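PDB 1RTW: transcriptional activator, putative from Pyrococcus furiosus, which is of unestablished function but belongs to the all-helical TENA/THI-4/PQQC family and is putatively a transcriptional activator. Local coordinates for residues B[38-43]-B[92-97]; B[18-23]-B[200-205]. One frame throughout, in Å; residues are numbered along the deposited sequence.

Contact 1. Residues B[38-43]-B[92-97]; sequences KWLVND and ISLNGE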
ATOM      1  N   LYS B  38      15.698 -17.456 -22.716  1.00 26.39           N
ATOM      2  CA  LYS B  38      15.332 -17.591 -21.314  1.00 26.06           C
ATOM      3  C   LYS B  38      15.530 -16.260 -20.586  1.00 23.56           C
ATOM      4  O   LYS B  38      14.694 -15.860 -19.778  1.00 22.64           O
ATOM      5  CB  LYS B  38      16.152 -18.709 -20.654  1.00 30.34           C
ATOM      6  CG  LYS B  38      15.704 -19.055 -19.246  1.00 36.39           C
ATOM      7  CD  LYS B  38      16.185 -20.432 -18.841  1.00 42.44           C
ATOM      8  CE  LYS B  38      15.491 -21.523 -19.643  1.00 45.58           C
ATOM      9  NZ  LYS B  38      14.017 -21.519 -19.396  1.00 49.24           N
ATOM     10  N   TRP B  39      16.621 -15.562 -20.889  1.00 20.58           N
ATOM     11  CA  TRP B  39      16.874 -14.273 -20.263  1.00 20.29           C
ATOM     12  C   TRP B  39      15.799 -13.273 -20.671  1.00 19.34           C
ATOM     13  O   TRP B  39      15.320 -12.509 -19.844  1.00 20.69           O
ATOM     14  CB  TRP B  39      18.256 -13.715 -20.635  1.00 18.17           C
ATOM     15  CG  TRP B  39      18.406 -12.267 -20.215  1.00 19.08           C
ATOM     16  CD1 TRP B  39      18.720 -11.803 -18.969  1.00 18.39           C
ATOM     17  CD2 TRP B  39      18.138 -11.106 -21.019  1.00 19.86           C
ATOM     18  NE1 TRP B  39      18.652 -10.432 -18.942  1.00 19.39           N
ATOM     19  CE2 TRP B  39      18.296  -9.978 -20.185  1.00 19.24           C
ATOM     20  CE3 TRP B  39      17.774 -10.913 -22.360  1.00 18.49           C
ATOM     21  CZ2 TRP B  39      18.096  -8.665 -20.651  1.00 19.85           C
ATOM     22  CZ3 TRP B  39      17.575  -9.605 -22.821  1.00 18.75           C
ATOM     23  CH2 TRP B  39      17.739  -8.501 -21.968  1.00 17.97           C
ATOM     24  N   LEU B  40      15.429 -13.298 -21.949  1.00 19.01           N
ATOM     25  CA  LEU B  40      14.427 -12.400 -22.509  1.00 17.67           C
ATOM     26  C   LEU B  40      13.072 -12.537 -21.817  1.00 16.31           C
ATOM     27  O   LEU B  40      12.520 -11.553 -21.330  1.00 16.68           O
ATOM     28  CB  LEU B  40      14.276 -12.668 -24.009  1.00 18.55           C
ATOM     29  CG  LEU B  40      13.508 -11.644 -24.836  1.00 17.26           C
ATOM     30  CD1 LEU B  40      14.390 -10.444 -25.108  1.00 18.19           C
ATOM     31  CD2 LEU B  40      13.066 -12.265 -26.135  1.00 18.27           C
ATOM     32  N   VAL B  41      12.547 -13.758 -21.772  1.00 14.96           N
ATOM     33  CA  VAL B  41      11.257 -14.043 -21.136  1.00 14.50           C
ATOM     34  C   VAL B  41      11.232 -13.573 -19.681  1.00 14.20           C
ATOM     35  O   VAL B  41      10.260 -12.978 -19.225  1.00 13.81           O
ATOM     36  CB  VAL B  41      10.955 -15.565 -21.178  1.00 15.63           C
ATOM     37  CG1 VAL B  41       9.728 -15.897 -20.374  1.00 14.86           C
ATOM     38  CG2 VAL B  41      10.766 -16.034 -22.630  1.00 15.24           C
ATOM     39  N   ASN B  42      12.320 -13.815 -18.963  1.00 13.11           N
ATOM     40  CA  ASN B  42      12.392 -13.428 -17.567  1.00 13.50           C
ATOM     41  C   ASN B  42      12.652 -11.950 -17.328  1.00 13.34           C
ATOM     42  O   ASN B  42      12.114 -11.366 -16.388  1.00 12.54           O
ATOM     43  CB  ASN B  42      13.407 -14.290 -16.829  1.00 14.23           C
ATOM     44  CG  ASN B  42      12.906 -15.689 -16.606  1.00 15.67           C
ATOM     45  OD1 ASN B  42      12.286 -15.987 -15.584  1.00 17.88           O
ATOM     46  ND2 ASN B  42      13.156 -16.561 -17.568  1.00 18.22           N
ATOM     47  N   ASP B  43      13.467 -11.329 -18.163  1.00 12.36           N
ATOM     48  CA  ASP B  43      13.712  -9.915 -17.957  1.00 14.85           C
ATOM     49  C   ASP B  43      12.489  -9.091 -18.352  1.00 14.40           C
ATOM     50  O   ASP B  43      12.236  -8.036 -17.785  1.00 16.61           O
ATOM     51  CB  ASP B  43      14.950  -9.445 -18.707  1.00 15.53           C
ATOM     52  CG  ASP B  43      15.619  -8.277 -18.018  1.00 18.07           C
ATOM     53  OD1 ASP B  43      16.038  -8.434 -16.850  1.00 16.61           O
ATOM     54  OD2 ASP B  43      15.716  -7.198 -18.632  1.00 18.14           O
ATOM     55  N   ILE B  92       9.428 -15.808 -30.783  1.00 45.40           N
ATOM     56  CA  ILE B  92       9.474 -16.292 -29.414  1.00 44.35           C
ATOM     57  C   ILE B  92       8.298 -15.774 -28.582  1.00 41.96           C
ATOM     58  O   ILE B  92       7.810 -14.665 -28.791  1.00 40.84           O
ATOM     59  CB  ILE B  92      10.865 -15.950 -28.787  1.00 47.17           C
ATOM     60  CG1 ILE B  92      10.849 -16.068 -27.260  1.00 49.24           C
ATOM     61  CG2 ILE B  92      11.337 -14.579 -29.256  1.00 48.30           C
ATOM     62  CD1 ILE B  92      10.556 -14.769 -26.531  1.00 51.83           C
ATOM     63  N   SER B  93       7.813 -16.621 -27.681  1.00 40.59           N
ATOM     64  CA  SER B  93       6.691 -16.283 -26.813  1.00 40.06           C
ATOM     65  C   SER B  93       7.135 -15.786 -25.439  1.00 38.99           C
ATOM     66  O   SER B  93       8.016 -16.381 -24.806  1.00 38.72           O
ATOM     67  CB  SER B  93       5.775 -17.490 -26.640  1.00 39.81           C
ATOM     68  OG  SER B  93       4.817 -17.237 -25.628  1.00 42.84           O
ATOM     69  N   LEU B  94       6.478 -14.729 -24.967  1.00 37.24           N
ATOM     70  CA  LEU B  94       6.791 -14.122 -23.672  1.00 35.13           C
ATOM     71  C   LEU B  94       5.816 -14.560 -22.587  1.00 35.36           C
ATOM     72  O   LEU B  94       5.915 -14.126 -21.443  1.00 36.21           O
ATOM     73  CB  LEU B  94       6.758 -12.593 -23.796  1.00 32.87           C
ATOM     74  CG  LEU B  94       7.720 -11.951 -24.804  1.00 31.35           C
ATOM     75  CD1 LEU B  94       7.230 -10.580 -25.230  1.00 29.71           C
ATOM     76  CD2 LEU B  94       9.109 -11.859 -24.229  1.00 29.46           C
ATOM     77  N   ASN B  95       4.897 -15.450 -22.943  1.00 36.36           N
ATOM     78  CA  ASN B  95       3.874 -15.926 -22.017  1.00 36.40           C
ATOM     79  C   ASN B  95       4.224 -17.187 -21.230  1.00 36.72           C
ATOM     80  O   ASN B  95       3.360 -17.775 -20.567  1.00 35.80           O
ATOM     81  CB  ASN B  95       2.567 -16.138 -22.780  1.00 36.64           C
ATOM     82  CG  ASN B  95       2.039 -14.856 -23.398  1.00 39.63           C
ATOM     83  OD1 ASN B  95       1.703 -14.810 -24.586  1.00 40.28           O
ATOM     84  ND2 ASN B  95       1.958 -13.802 -22.590  1.00 40.65           N
ATOM     85  N   GLY B  96       5.501 -17.561 -21.249  1.00 36.82           N
ATOM     86  CA  GLY B  96       5.925 -18.761 -20.549  1.00 39.15           C
ATOM     87  C   GLY B  96       6.089 -18.698 -19.039  1.00 39.84           C
ATOM     88  O   GLY B  96       5.767 -17.695 -18.388  1.00 40.93           O
ATOM     89  N   GLU B  97       6.577 -19.808 -18.484  1.00 39.12           N
ATOM     90  CA  GLU B  97       6.821 -19.932 -17.052  1.00 36.27           C
ATOM     91  C   GLU B  97       8.001 -19.068 -16.646  1.00 32.59           C
ATOM     92  O   GLU B  97       9.056 -19.082 -17.284  1.00 30.93           O
ATOM     93  CB  GLU B  97       7.078 -21.391 -16.666  1.00 38.94           C
ATOM     94  CG  GLU B  97       5.832 -22.277 -16.696  1.00 46.36           C
ATOM     95  CD  GLU B  97       4.768 -21.825 -15.708  1.00 49.99           C
ATOM     96  OE1 GLU B  97       5.054 -21.816 -14.488  1.00 52.55           O
ATOM     97  OE2 GLU B  97       3.652 -21.471 -16.152  1.00 50.35           O
TER
HETATM   98  O   HOH W   1       7.747 -12.650 -19.763  1.00 17.47           O
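With CG anti to the backbone N (chi1 -167°), L40 carries its CD2 branch from helix 33-60 to the loop 92-97, and V41, with CG2 beside its own backbone N, turns that methyl to the same loop. I92 reaches back with CG1 anti to its N (chi1 164°), which wedges CG2 between the backbone N and the carbonyl carbon. The arrangement is a loop-on-helix packing in the all-helical TENA/THI-4/PQQC fold: the connection between helices 66-89 and 100-115 lies along one side of helix 33-60.

I92 CD1 is the hub. It meets L40 CD2 at 3.6 Å and V41 CG2 at 4.1 Å, the side chains crossing obliquely. L94 adds a looser touch, its CD2 standing 4.4 Å from L40 CD2. F83 and A87 of helix 66-89 extend this apolar patch, the first against L40 and the second against I92 and L94. Past V41 the loop presents backbone: V41 CG2 packs 3.5 Å from the carbonyl S93 O. An ST turn bends the chain here, N95 N donating to S93 OG.

N42 works from another side of the helix. Its ND2 donates to K38 O at 2.8 Å and nearly straight (175°), so K38 O accepts from both the side-chain ND2 and the backbone N of N42; N42 OD1 accepts from D99 N, two residues past E97 in the same loop. No direct hydrogen bond joins the two segments. A water does so instead, donating to V41 O at 2.6 Å and to L94 O at 2.9 Å.

Contact 2. Residues B[18-23]-B[200-205]; sequences LPHKFL and IFWDIA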
ATOM      1  N   LEU B  18      30.509  -8.028 -13.558  1.00 29.60           N
ATOM      2  CA  LEU B  18      31.239  -7.103 -14.413  1.00 31.41           C
ATOM      3  C   LEU B  18      32.593  -7.722 -14.771  1.00 32.69           C
ATOM      4  O   LEU B  18      33.642  -7.276 -14.289  1.00 35.89           O
ATOM      5  CB  LEU B  18      31.438  -5.760 -13.696  1.00 31.16           C
ATOM      6  CG  LEU B  18      30.171  -4.961 -13.371  1.00 27.64           C
ATOM      7  CD1 LEU B  18      30.477  -3.796 -12.438  1.00 27.71           C
ATOM      8  CD2 LEU B  18      29.543  -4.476 -14.653  1.00 27.90           C
ATOM      9  N   PRO B  19      32.595  -8.731 -15.663  1.00 31.19           N
ATOM     10  CA  PRO B  19      31.431  -9.305 -16.341  1.00 29.33           C
ATOM     11  C   PRO B  19      30.951 -10.643 -15.772  1.00 30.46           C
ATOM     12  O   PRO B  19      31.674 -11.347 -15.066  1.00 31.88           O
ATOM     13  CB  PRO B  19      31.971  -9.530 -17.731  1.00 27.59           C
ATOM     14  CG  PRO B  19      33.338 -10.127 -17.400  1.00 28.32           C
ATOM     15  CD  PRO B  19      33.842  -9.259 -16.252  1.00 28.01           C
ATOM     16  N   HIS B  20      29.712 -10.984 -16.095  1.00 30.55           N
ATOM     17  CA  HIS B  20      29.143 -12.261 -15.686  1.00 29.74           C
ATOM     18  C   HIS B  20      29.241 -13.118 -16.936  1.00 30.04           C
ATOM     19  O   HIS B  20      29.352 -12.583 -18.040  1.00 30.72           O
ATOM     20  CB  HIS B  20      27.674 -12.111 -15.284  1.00 26.96           C
ATOM     21  CG  HIS B  20      26.992 -13.411 -14.985  1.00 23.04           C
ATOM     22  ND1 HIS B  20      26.408 -14.188 -15.961  1.00 22.27           N
ATOM     23  CD2 HIS B  20      26.803 -14.073 -13.817  1.00 22.27           C
ATOM     24  CE1 HIS B  20      25.891 -15.272 -15.410  1.00 22.68           C
ATOM     25  NE2 HIS B  20      26.117 -15.226 -14.108  1.00 20.13           N
ATOM     26  N   LYS B  21      29.198 -14.436 -16.755  1.00 29.92           N
ATOM     27  CA  LYS B  21      29.271 -15.392 -17.858  1.00 29.58           C
ATOM     28  C   LYS B  21      28.416 -14.944 -19.040  1.00 28.35           C
ATOM     29  O   LYS B  21      28.885 -14.908 -20.183  1.00 28.91           O
ATOM     30  CB  LYS B  21      28.810 -16.774 -17.372  1.00 29.19           C
ATOM     31  CG  LYS B  21      28.873 -17.885 -18.403  1.00 32.86           C
ATOM     32  CD  LYS B  21      28.263 -19.173 -17.844  1.00 35.88           C
ATOM     33  CE  LYS B  21      28.254 -20.284 -18.882  1.00 37.37           C
ATOM     34  NZ  LYS B  21      27.560 -21.511 -18.374  1.00 40.69           N
ATOM     35  N   PHE B  22      27.188 -14.534 -18.740  1.00 26.40           N
ATOM     36  CA  PHE B  22      26.245 -14.088 -19.759  1.00 27.12           C
ATOM     37  C   PHE B  22      26.765 -12.912 -20.581  1.00 28.71           C
ATOM     38  O   PHE B  22      26.546 -12.857 -21.793  1.00 30.73           O
ATOM     39  CB  PHE B  22      24.905 -13.727 -19.112  1.00 24.50           C
ATOM     40  CG  PHE B  22      23.810 -13.423 -20.099  1.00 24.04           C
ATOM     41  CD1 PHE B  22      23.575 -12.119 -20.519  1.00 21.75           C
ATOM     42  CD2 PHE B  22      22.990 -14.443 -20.579  1.00 23.01           C
ATOM     43  CE1 PHE B  22      22.539 -11.833 -21.400  1.00 21.88           C
ATOM     44  CE2 PHE B  22      21.946 -14.170 -21.463  1.00 21.78           C
ATOM     45  CZ  PHE B  22      21.720 -12.860 -21.874  1.00 21.81           C
ATOM     46  N   LEU B  23      27.443 -11.976 -19.921  1.00 29.47           N
ATOM     47  CA  LEU B  23      27.985 -10.797 -20.591  1.00 30.26           C
ATOM     48  C   LEU B  23      29.180 -11.122 -21.479  1.00 32.39           C
ATOM     49  O   LEU B  23      29.365 -10.496 -22.520  1.00 32.45           O
ATOM     50  CB  LEU B  23      28.346  -9.715 -19.570  1.00 29.06           C
ATOM     51  CG  LEU B  23      27.215  -9.280 -18.620  1.00 29.93           C
ATOM     52  CD1 LEU B  23      27.692  -8.161 -17.723  1.00 30.92           C
ATOM     53  CD2 LEU B  23      25.985  -8.832 -19.392  1.00 30.41           C
ATOM     54  N   ILE B 200      22.424 -12.616  -9.335  1.00 20.85           N
ATOM     55  CA  ILE B 200      21.733 -13.882  -9.491  1.00 21.22           C
ATOM     56  C   ILE B 200      20.872 -13.958 -10.747  1.00 19.98           C
ATOM     57  O   ILE B 200      20.752 -15.020 -11.363  1.00 19.88           O
ATOM     58  CB  ILE B 200      20.859 -14.150  -8.233  1.00 24.50           C
ATOM     59  CG1 ILE B 200      21.764 -14.460  -7.038  1.00 25.04           C
ATOM     60  CG2 ILE B 200      19.880 -15.293  -8.467  1.00 24.00           C
ATOM     61  CD1 ILE B 200      21.021 -14.498  -5.715  1.00 28.35           C
ATOM     62  N   PHE B 201      20.287 -12.833 -11.139  1.00 17.16           N
ATOM     63  CA  PHE B 201      19.426 -12.822 -12.307  1.00 15.83           C
ATOM     64  C   PHE B 201      20.107 -13.333 -13.571  1.00 14.88           C
ATOM     65  O   PHE B 201      19.482 -14.033 -14.374  1.00 15.09           O
ATOM     66  CB  PHE B 201      18.861 -11.421 -12.539  1.00 13.11           C
ATOM     67  CG  PHE B 201      17.556 -11.414 -13.261  1.00  9.68           C
ATOM     68  CD1 PHE B 201      17.515 -11.422 -14.655  1.00 10.24           C
ATOM     69  CD2 PHE B 201      16.355 -11.385 -12.546  1.00 10.18           C
ATOM     70  CE1 PHE B 201      16.294 -11.400 -15.328  1.00  8.47           C
ATOM     71  CE2 PHE B 201      15.127 -11.361 -13.200  1.00 10.47           C
ATOM     72  CZ  PHE B 201      15.093 -11.369 -14.596  1.00 11.69           C
ATOM     73  N   TRP B 202      21.386 -13.000 -13.743  1.00 14.87           N
ATOM     74  CA  TRP B 202      22.118 -13.432 -14.930  1.00 16.27           C
ATOM     75  C   TRP B 202      22.150 -14.954 -15.072  1.00 17.96           C
ATOM     76  O   TRP B 202      22.136 -15.467 -16.187  1.00 17.32           O
ATOM     77  CB  TRP B 202      23.536 -12.869 -14.932  1.00 15.47           C
ATOM     78  CG  TRP B 202      23.602 -11.368 -14.991  1.00 15.61           C
ATOM     79  CD1 TRP B 202      23.979 -10.525 -13.984  1.00 15.14           C
ATOM     80  CD2 TRP B 202      23.252 -10.529 -16.105  1.00 12.30           C
ATOM     81  NE1 TRP B 202      23.878  -9.218 -14.397  1.00 13.59           N
ATOM     82  CE2 TRP B 202      23.441  -9.192 -15.689  1.00 12.08           C
ATOM     83  CE3 TRP B 202      22.794 -10.777 -17.399  1.00  9.13           C
ATOM     84  CZ2 TRP B 202      23.185  -8.106 -16.535  1.00 12.93           C
ATOM     85  CZ3 TRP B 202      22.536  -9.694 -18.236  1.00 10.70           C
ATOM     86  CH2 TRP B 202      22.736  -8.375 -17.799  1.00  8.94           C
ATOM     87  N   ASP B 203      22.152 -15.670 -13.948  1.00 20.14           N
ATOM     88  CA  ASP B 203      22.175 -17.138 -13.967  1.00 23.08           C
ATOM     89  C   ASP B 203      20.918 -17.769 -14.572  1.00 24.19           C
ATOM     90  O   ASP B 203      20.966 -18.893 -15.074  1.00 25.28           O
ATOM     91  CB  ASP B 203      22.374 -17.704 -12.554  1.00 24.86           C
ATOM     92  CG  ASP B 203      23.739 -17.384 -11.978  1.00 27.24           C
ATOM     93  OD1 ASP B 203      23.824 -17.119 -10.756  1.00 26.11           O
ATOM     94  OD2 ASP B 203      24.727 -17.404 -12.744  1.00 30.17           O
ATOM     95  N   ILE B 204      19.802 -17.048 -14.518  1.00 24.84           N
ATOM     96  CA  ILE B 204      18.529 -17.535 -15.042  1.00 25.87           C
ATOM     97  C   ILE B 204      18.626 -18.051 -16.474  1.00 27.05           C
ATOM     98  O   ILE B 204      17.997 -19.047 -16.816  1.00 28.45           O
ATOM     99  CB  ILE B 204      17.438 -16.441 -14.952  1.00 26.21           C
ATOM    100  CG1 ILE B 204      17.069 -16.187 -13.488  1.00 24.80           C
ATOM    101  CG2 ILE B 204      16.208 -16.850 -15.730  1.00 25.28           C
ATOM    102  CD1 ILE B 204      16.140 -14.998 -13.283  1.00 26.91           C
ATOM    103  N   ALA B 205      19.422 -17.387 -17.303  1.00 27.32           N
ATOM    104  CA  ALA B 205      19.581 -17.801 -18.690  1.00 29.68           C
ATOM    105  C   ALA B 205      20.061 -19.254 -18.830  1.00 33.00           C
ATOM    106  O   ALA B 205      19.690 -19.953 -19.778  1.00 31.37           O
ATOM    107  CB  ALA B 205      20.536 -16.871 -19.388  1.00 29.25           C
TER
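The chain enters helix 21-28 through a cis peptide bond before P19, with H20 in extended conformation (phi -101°, psi 159°) at the N-cap position. Facing it, the backbone from I200 to A205 keeps helical torsions at the end of helix 181-201, and F22 and W202 have the closest CA atoms, 6.4 Å apart.

H20 is gripped at both ring nitrogens. H20 ND1 accepts from F22 N at 2.9 Å, capping the helix, while H20 NE2 donates to D203 OD2 at 2.9 Å. The carboxylate oxygen lies in the imidazole plane, yet the donor meets it from above the carboxylate plane. These two bonds fix the ring's rotation, and the acidic partner would probably raise the histidine's basicity. W202 CB sits squarely over one imidazole face, 3.3 Å from the H20 ring centroid, a CH-pi contact.

Beyond that methylene the indole runs on past F22, whose CD1 approaches W202 CE3 at 3.5 Å with the rings oblique. L23 CD2 rests over an indole face, 3.9 Å from the centroid of the W202 six-membered ring. A205 CB touches F22 CD2 at 3.7 Å. Y132 and W39 extend the cluster, meeting W202 and F22 respectively. The whole is a side-chain N-cap coupled to a His-carboxylate hydrogen bond and a buried aromatic cluster, joining early and late helices of the TENA/THI-4/PQQC fold.

Overall arrangement
Helix 33-60 connects the two sites, whose centres lie about 16 Å apart. It carries residues 38-43 of contact 1 and directly follows helix 21-28 of contact 2. Along the chain the order is 18-23, 38-43, 92-97 and 200-205, so contact 2 spans the residues of contact 1 and ties an early part of the chain to the end of its last helix. Their segments also touch: K38 CD packs against I204 O, and N42 and D43 against F201. W39 of the same helix packs on A205. Helix 33-60 thus has the loop 92-97 packed on it at the surface and residues 200-205 against it from the buried contact.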